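Local coordinates for FAD-binding oxidoreductase (Gulosibacter chungangensis, PDB 7PBG), which uses a covalently attached FAD to oxidise 4-ethylphenol, probably dehydrogenating the ethyl side chain to give 4-vinylphenol, at residues L458-T461 and R462-R466; S95-L99 and T100-L104. All coordinates share one frame; numbering follows the deposited sequence.

Contact 1 of 2, residues L458-T461 and R462-R466; sequences LDMT and RELIR
L458 and R462, one turn apart on helix 451-470, run side by side, and the CD1 methyl of L458 lies over one face of the R462 guanidinium, 3.8 Å from R462 NE. A chi1 of 178° swings L458 CG away from its own N and out on the carbonyl-carbon side of CA, from where CD1 reaches the arginine. Q485 and the carbonyl of V481 accept from the R462 NH groups. Apolar contact recurs between M460 CG and L464 CD1 at 4.1 Å. The backbone supplies four consecutive i to i+4 hydrogen bonds, from R462 N to L458 O at 2.9 Å through I465 N to T461 O, also 2.9 Å. Charge gathers on another side: in a salt bridge, R466 NE and NH2 both donate to the single atom E463 OE1, side-on, with the NE bond 3.1 Å long. Water 1, in the guanidinium plane, donates to D459 O and accepts from R466 NH2, 2.7 Å from each, while K455 forms a salt bridge with the D459 carboxylate. L458 and T461 rest on F396 of strand 393-402, beside the flavin-linked H395, and L464 and I465 on Y398; M460 and L464 turn to helix 406-422, and I465 meets helix 483-489.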
ATOM      1  N   LEU A 458     -14.817  28.319   9.711  1.00 19.92           N
ATOM      2  CA  LEU A 458     -14.047  27.587  10.726  1.00 20.67           C
ATOM      3  C   LEU A 458     -14.987  27.048  11.799  1.00 22.95           C
ATOM      4  O   LEU A 458     -14.851  25.847  12.156  1.00 22.66           O
ATOM      5  CB  LEU A 458     -13.004  28.504  11.349  1.00 20.55           C
ATOM      6  CG  LEU A 458     -12.180  27.853  12.447  1.00 21.09           C
ATOM      7  CD1 LEU A 458     -11.567  26.526  11.988  1.00 20.81           C
ATOM      8  CD2 LEU A 458     -11.121  28.821  12.947  1.00 23.16           C
ATOM      9  N   ASP A 459     -15.872  27.876  12.363  1.00 20.41           N
ATOM     10  CA  ASP A 459     -16.812  27.395  13.409  1.00 22.86           C
ATOM     11  C   ASP A 459     -17.663  26.243  12.884  1.00 21.40           C
ATOM     12  O   ASP A 459     -17.844  25.249  13.618  1.00 22.47           O
ATOM     13  CB  ASP A 459     -17.733  28.504  13.886  1.00 23.35           C
ATOM     14  CG  ASP A 459     -17.016  29.550  14.712  1.00 27.98           C
ATOM     15  OD1 ASP A 459     -15.826  29.323  15.042  1.00 26.98           O
ATOM     16  OD2 ASP A 459     -17.657  30.607  14.975  1.00 30.21           O
ATOM     17  N   MET A 460     -18.211  26.394  11.672  1.00 20.33           N
ATOM     18  CA  MET A 460     -19.038  25.352  11.032  1.00 19.65           C
ATOM     19  C   MET A 460     -18.231  24.053  10.971  1.00 20.72           C
ATOM     20  O   MET A 460     -18.726  23.000  11.366  1.00 19.53           O
ATOM     21  CB  MET A 460     -19.428  25.734   9.607  1.00 21.26           C
ATOM     22  CG  MET A 460     -20.258  24.665   8.902  1.00 24.07           C
ATOM     23  SD  MET A 460     -20.347  25.001   7.148  1.00 27.37           S
ATOM     24  CE  MET A 460     -18.696  24.640   6.563  1.00 28.51           C
ATOM     25  N   THR A 461     -17.011  24.127  10.464  1.00 21.63           N
ATOM     26  CA  THR A 461     -16.179  22.927  10.224  1.00 19.72           C
ATOM     27  C   THR A 461     -15.813  22.261  11.554  1.00 20.14           C
ATOM     28  O   THR A 461     -15.836  21.030  11.622  1.00 21.40           O
ATOM     29  CB  THR A 461     -14.953  23.259   9.394  1.00 20.06           C
ATOM     30  OG1 THR A 461     -15.451  23.913   8.230  1.00 20.56           O
ATOM     31  CG2 THR A 461     -14.155  22.023   9.021  1.00 21.92           C
ATOM     32  N   ARG A 462     -15.447  23.024  12.582  1.00 18.79           N
ATOM     33  CA  ARG A 462     -15.128  22.373  13.870  1.00 20.11           C
ATOM     34  C   ARG A 462     -16.351  21.652  14.417  1.00 21.45           C
ATOM     35  O   ARG A 462     -16.153  20.575  15.066  1.00 21.78           O
ATOM     36  CB  ARG A 462     -14.598  23.374  14.902  1.00 18.39           C
ATOM     37  CG  ARG A 462     -13.301  24.047  14.509  1.00 19.54           C
ATOM     38  CD  ARG A 462     -12.507  24.402  15.731  1.00 21.01           C
ATOM     39  NE  ARG A 462     -11.286  25.134  15.462  1.00 20.18           N
ATOM     40  CZ  ARG A 462     -10.096  24.592  15.212  1.00 20.63           C
ATOM     41  NH1 ARG A 462      -9.957  23.278  15.075  1.00 19.60           N
ATOM     42  NH2 ARG A 462      -9.053  25.376  15.007  1.00 23.73           N
ATOM     43  N   GLU A 463     -17.568  22.171  14.216  1.00 20.54           N
ATOM     44  CA  GLU A 463     -18.798  21.465  14.649  1.00 23.03           C
ATOM     45  C   GLU A 463     -19.011  20.217  13.767  1.00 20.59           C
ATOM     46  O   GLU A 463     -19.382  19.161  14.290  1.00 22.20           O
ATOM     47  CB  GLU A 463     -20.030  22.358  14.554  1.00 27.41           C
ATOM     48  CG  GLU A 463     -21.289  21.668  15.020  1.00 29.29           C
ATOM     49  CD  GLU A 463     -21.268  20.973  16.393  1.00 35.57           C
ATOM     50  OE1 GLU A 463     -20.522  21.395  17.317  1.00 39.10           O
ATOM     51  OE2 GLU A 463     -22.017  19.999  16.549  1.00 40.04           O
ATOM     52  N   LEU A 464     -18.751  20.301  12.463  1.00 19.87           N
ATOM     53  CA  LEU A 464     -18.842  19.103  11.592  1.00 20.59           C
ATOM     54  C   LEU A 464     -17.890  18.008  12.087  1.00 20.39           C
ATOM     55  O   LEU A 464     -18.338  16.818  12.174  1.00 20.75           O
ATOM     56  CB  LEU A 464     -18.552  19.476  10.131  1.00 21.14           C
ATOM     57  CG  LEU A 464     -19.638  20.288   9.433  1.00 21.10           C
ATOM     58  CD1 LEU A 464     -19.125  20.799   8.100  1.00 22.91           C
ATOM     59  CD2 LEU A 464     -20.918  19.497   9.292  1.00 23.24           C
ATOM     60  N   ILE A 465     -16.639  18.353  12.421  1.00 18.78           N
ATOM     61  CA  ILE A 465     -15.634  17.379  12.907  1.00 19.19           C
ATOM     62  C   ILE A 465     -16.176  16.776  14.220  1.00 21.07           C
ATOM     63  O   ILE A 465     -16.196  15.562  14.375  1.00 23.95           O
ATOM     64  CB  ILE A 465     -14.272  18.044  13.082  1.00 21.23           C
ATOM     65  CG1 ILE A 465     -13.711  18.495  11.726  1.00 22.28           C
ATOM     66  CG2 ILE A 465     -13.341  17.156  13.893  1.00 21.57           C
ATOM     67  CD1 ILE A 465     -12.513  19.374  11.818  1.00 22.85           C
ATOM     68  N   ARG A 466     -16.668  17.626  15.117  1.00 20.52           N
ATOM     69  CA  ARG A 466     -17.208  17.142  16.427  1.00 26.98           C
ATOM     70  C   ARG A 466     -18.364  16.188  16.189  1.00 25.88           C
ATOM     71  O   ARG A 466     -18.355  15.090  16.776  1.00 28.97           O
ATOM     72  CB  ARG A 466     -17.676  18.307  17.303  1.00 28.98           C
ATOM     73  CG  ARG A 466     -16.668  18.726  18.349  1.00 35.38           C
ATOM     74  CD  ARG A 466     -17.293  19.691  19.362  1.00 41.39           C
ATOM     75  NE  ARG A 466     -17.832  20.891  18.727  1.00 44.17           N
ATOM     76  CZ  ARG A 466     -17.113  21.939  18.312  1.00 42.10           C
ATOM     77  NH1 ARG A 466     -15.796  21.950  18.451  1.00 40.55           N
ATOM     78  NH2 ARG A 466     -17.726  22.964  17.740  1.00 33.44           N
TER
HETATM   79  O   HOH W   1     -17.696  25.222  16.336  1.00 30.24           O

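Contact 2 of 2, residues S95-L99 and T100-L104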
ATOM      1  N   SER A  95       0.060  26.738   0.502  1.00 19.51           N
ATOM      2  CA  SER A  95       1.524  26.596   0.719  1.00 18.63           C
ATOM      3  C   SER A  95       1.894  27.005   2.144  1.00 20.42           C
ATOM      4  O   SER A  95       3.085  27.040   2.462  1.00 21.15           O
ATOM      5  CB  SER A  95       2.273  27.409  -0.298  1.00 18.88           C
ATOM      6  OG  SER A  95       1.834  28.765  -0.254  1.00 22.00           O
ATOM      7  N   SER A  96       0.919  27.203   3.023  1.00 20.39           N
ATOM      8  CA  SER A  96       1.177  27.824   4.337  1.00 19.64           C
ATOM      9  C   SER A  96       1.737  26.765   5.276  1.00 19.25           C
ATOM     10  O   SER A  96       1.331  25.612   5.260  1.00 19.54           O
ATOM     11  CB  SER A  96      -0.036  28.544   4.899  1.00 20.18           C
ATOM     12  OG  SER A  96      -1.096  27.704   5.325  1.00 19.92           O
ATOM     13  N   PRO A  97       2.706  27.166   6.133  1.00 18.92           N
ATOM     14  CA  PRO A  97       3.272  26.291   7.146  1.00 18.04           C
ATOM     15  C   PRO A  97       2.370  26.249   8.373  1.00 17.75           C
ATOM     16  O   PRO A  97       1.515  27.114   8.565  1.00 19.88           O
ATOM     17  CB  PRO A  97       4.572  27.035   7.474  1.00 17.54           C
ATOM     18  CG  PRO A  97       4.160  28.463   7.407  1.00 20.13           C
ATOM     19  CD  PRO A  97       3.224  28.526   6.212  1.00 20.35           C
ATOM     20  N   MET A  98       2.615  25.260   9.215  1.00 20.06           N
ATOM     21  CA  MET A  98       1.927  25.113  10.499  1.00 18.59           C
ATOM     22  C   MET A  98       2.294  26.263  11.436  1.00 20.27           C
ATOM     23  O   MET A  98       1.361  26.755  12.171  1.00 21.06           O
ATOM     24  CB  MET A  98       2.299  23.801  11.185  1.00 20.15           C
ATOM     25  CG  MET A  98       1.651  22.592  10.550  1.00 21.31           C
ATOM     26  SD  MET A  98      -0.142  22.625  10.616  1.00 25.16           S
ATOM     27  CE  MET A  98      -0.470  22.674  12.367  1.00 24.41           C
ATOM     28  N   LEU A  99       3.562  26.632  11.474  1.00 20.21           N
ATOM     29  CA  LEU A  99       4.041  27.653  12.451  1.00 21.45           C
ATOM     30  C   LEU A  99       4.363  28.980  11.775  1.00 21.56           C
ATOM     31  O   LEU A  99       5.090  29.040  10.770  1.00 21.32           O
ATOM     32  CB  LEU A  99       5.306  27.151  13.130  1.00 22.90           C
ATOM     33  CG  LEU A  99       5.138  25.981  14.094  1.00 24.60           C
ATOM     34  CD1 LEU A  99       6.503  25.666  14.685  1.00 26.54           C
ATOM     35  CD2 LEU A  99       4.109  26.276  15.172  1.00 27.45           C
ATOM     36  N   THR A 100       3.928  30.077  12.384  1.00 23.24           N
ATOM     37  CA  THR A 100       4.336  31.412  11.928  1.00 23.12           C
ATOM     38  C   THR A 100       5.880  31.474  11.906  1.00 22.12           C
ATOM     39  O   THR A 100       6.467  31.015  12.881  1.00 24.47           O
ATOM     40  CB  THR A 100       3.712  32.461  12.851  1.00 24.29           C
ATOM     41  OG1 THR A 100       2.297  32.315  12.741  1.00 27.67           O
ATOM     42  CG2 THR A 100       4.181  33.848  12.477  1.00 25.62           C
ATOM     43  N   GLY A 101       6.493  32.024  10.850  1.00 20.87           N
ATOM     44  CA  GLY A 101       7.945  32.255  10.782  1.00 21.56           C
ATOM     45  C   GLY A 101       8.688  31.068  10.189  1.00 22.37           C
ATOM     46  O   GLY A 101       9.905  31.174  10.004  1.00 22.59           O
ATOM     47  N   THR A 102       7.958  30.032   9.736  1.00 23.01           N
ATOM     48  CA  THR A 102       8.592  28.863   9.091  1.00 22.27           C
ATOM     49  C   THR A 102       9.225  29.350   7.799  1.00 22.85           C
ATOM     50  O   THR A 102       8.618  30.197   7.144  1.00 25.03           O
ATOM     51  CB  THR A 102       7.594  27.729   8.939  1.00 22.02           C
ATOM     52  OG1 THR A 102       7.238  27.345  10.275  1.00 22.87           O
ATOM     53  CG2 THR A 102       8.143  26.534   8.160  1.00 21.07           C
ATOM     54  N   VAL A 103      10.407  28.835   7.481  1.00 20.43           N
ATOM     55  CA  VAL A 103      11.046  29.073   6.164  1.00 20.51           C
ATOM     56  C   VAL A 103      10.412  28.072   5.194  1.00 21.45           C
ATOM     57  O   VAL A 103      10.469  26.860   5.488  1.00 20.52           O
ATOM     58  CB  VAL A 103      12.566  28.934   6.260  1.00 21.52           C
ATOM     59  CG1 VAL A 103      13.212  28.896   4.901  1.00 22.30           C
ATOM     60  CG2 VAL A 103      13.174  30.046   7.119  1.00 20.96           C
ATOM     61  N   LEU A 104       9.898  28.535   4.067  1.00 19.52           N
ATOM     62  CA  LEU A 104       9.221  27.643   3.086  1.00 19.23           C
ATOM     63  C   LEU A 104      10.226  27.188   2.033  1.00 21.85           C
ATOM     64  O   LEU A 104      11.079  28.040   1.567  1.00 18.84           O
ATOM     65  CB  LEU A 104       8.069  28.407   2.471  1.00 20.52           C
ATOM     66  CG  LEU A 104       7.172  29.149   3.472  1.00 21.24           C
ATOM     67  CD1 LEU A 104       6.001  29.759   2.739  1.00 25.39           C
ATOM     68  CD2 LEU A 104       6.672  28.221   4.556  1.00 21.64           C
TER
HETATM   69  O   HOH W   2       0.614  29.294  12.906  1.00 27.83           O
HETATM   70  O   HOH W   3       5.635  24.904  10.550  1.00 21.90           O
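The carbonyl group of L99 takes both of its T102 donors on one face: T102 OG1 sits 27° and T102 N 34° out of the carbonyl plane. The amide bond closes a type II beta turn from L99 to T102, which leads into strand 103-106 of the FAD-binding domain, and the hydroxyl bond reinforces it. The hydroxyl bond is the shorter, 2.8 Å from T102 OG1 to L99 O, whereas T102 N stands 3.2 Å from L99 O. A chi1 of -64° holds OG1 beside its own backbone N, allowing one threonine to grip a single oxygen twice. Water 3 accepts from L99 N and donates to T102 OG1, at 2.9 Å from the latter, and thus uses the hydroxyl as an acceptor while the proton goes to L99 O. Replacing T102 with a valine would probably leave the L99 carbonyl with the longer amide bond alone within the turn and water 3 without its threonine acceptor. G101 occupies the third position of the turn, where its positive phi is one that glycine takes readily.

Next to the turn, the ring of P97 and the side chain of T102 run antiparallel alongside one another, both also touching H82, an FAD-binding residue of the adjacent strand 81-84. Their contact is tight, with P97 CB 3.4 Å from T102 CB. L104 lies roughly perpendicular to the proline, its CD2 3.8 Å from P97 CB. Its other methyl, CD1, lies 4.0 Å from S95 O, a buried carbonyl oxygen with no polar partner in the model.

How the contacts relate
Both contacts are local, and they show two kinds of short-range packing, one within a helix and one around a turn. Contact 1 is partly buried, a stretch of amphipathic helix: its apolar side chains pack inward on a strand and two helices, while its charged groups lie on more exposed sides. Contact 2 is buried, and its polar groups are neutral: hydroxyl, backbone amide and carbonyl, and water. The two share no helix or strand; contact 1 belongs to the C-terminal FAD-linked oxidase region and contact 2 to the FAD-binding domain. Their centres are 24 Å apart. M460 of contact 1 lies about 9 Å, side chain to side chain, from H395, which carries the flavin; contact 2 neighbours the FAD-binding H82 and G87.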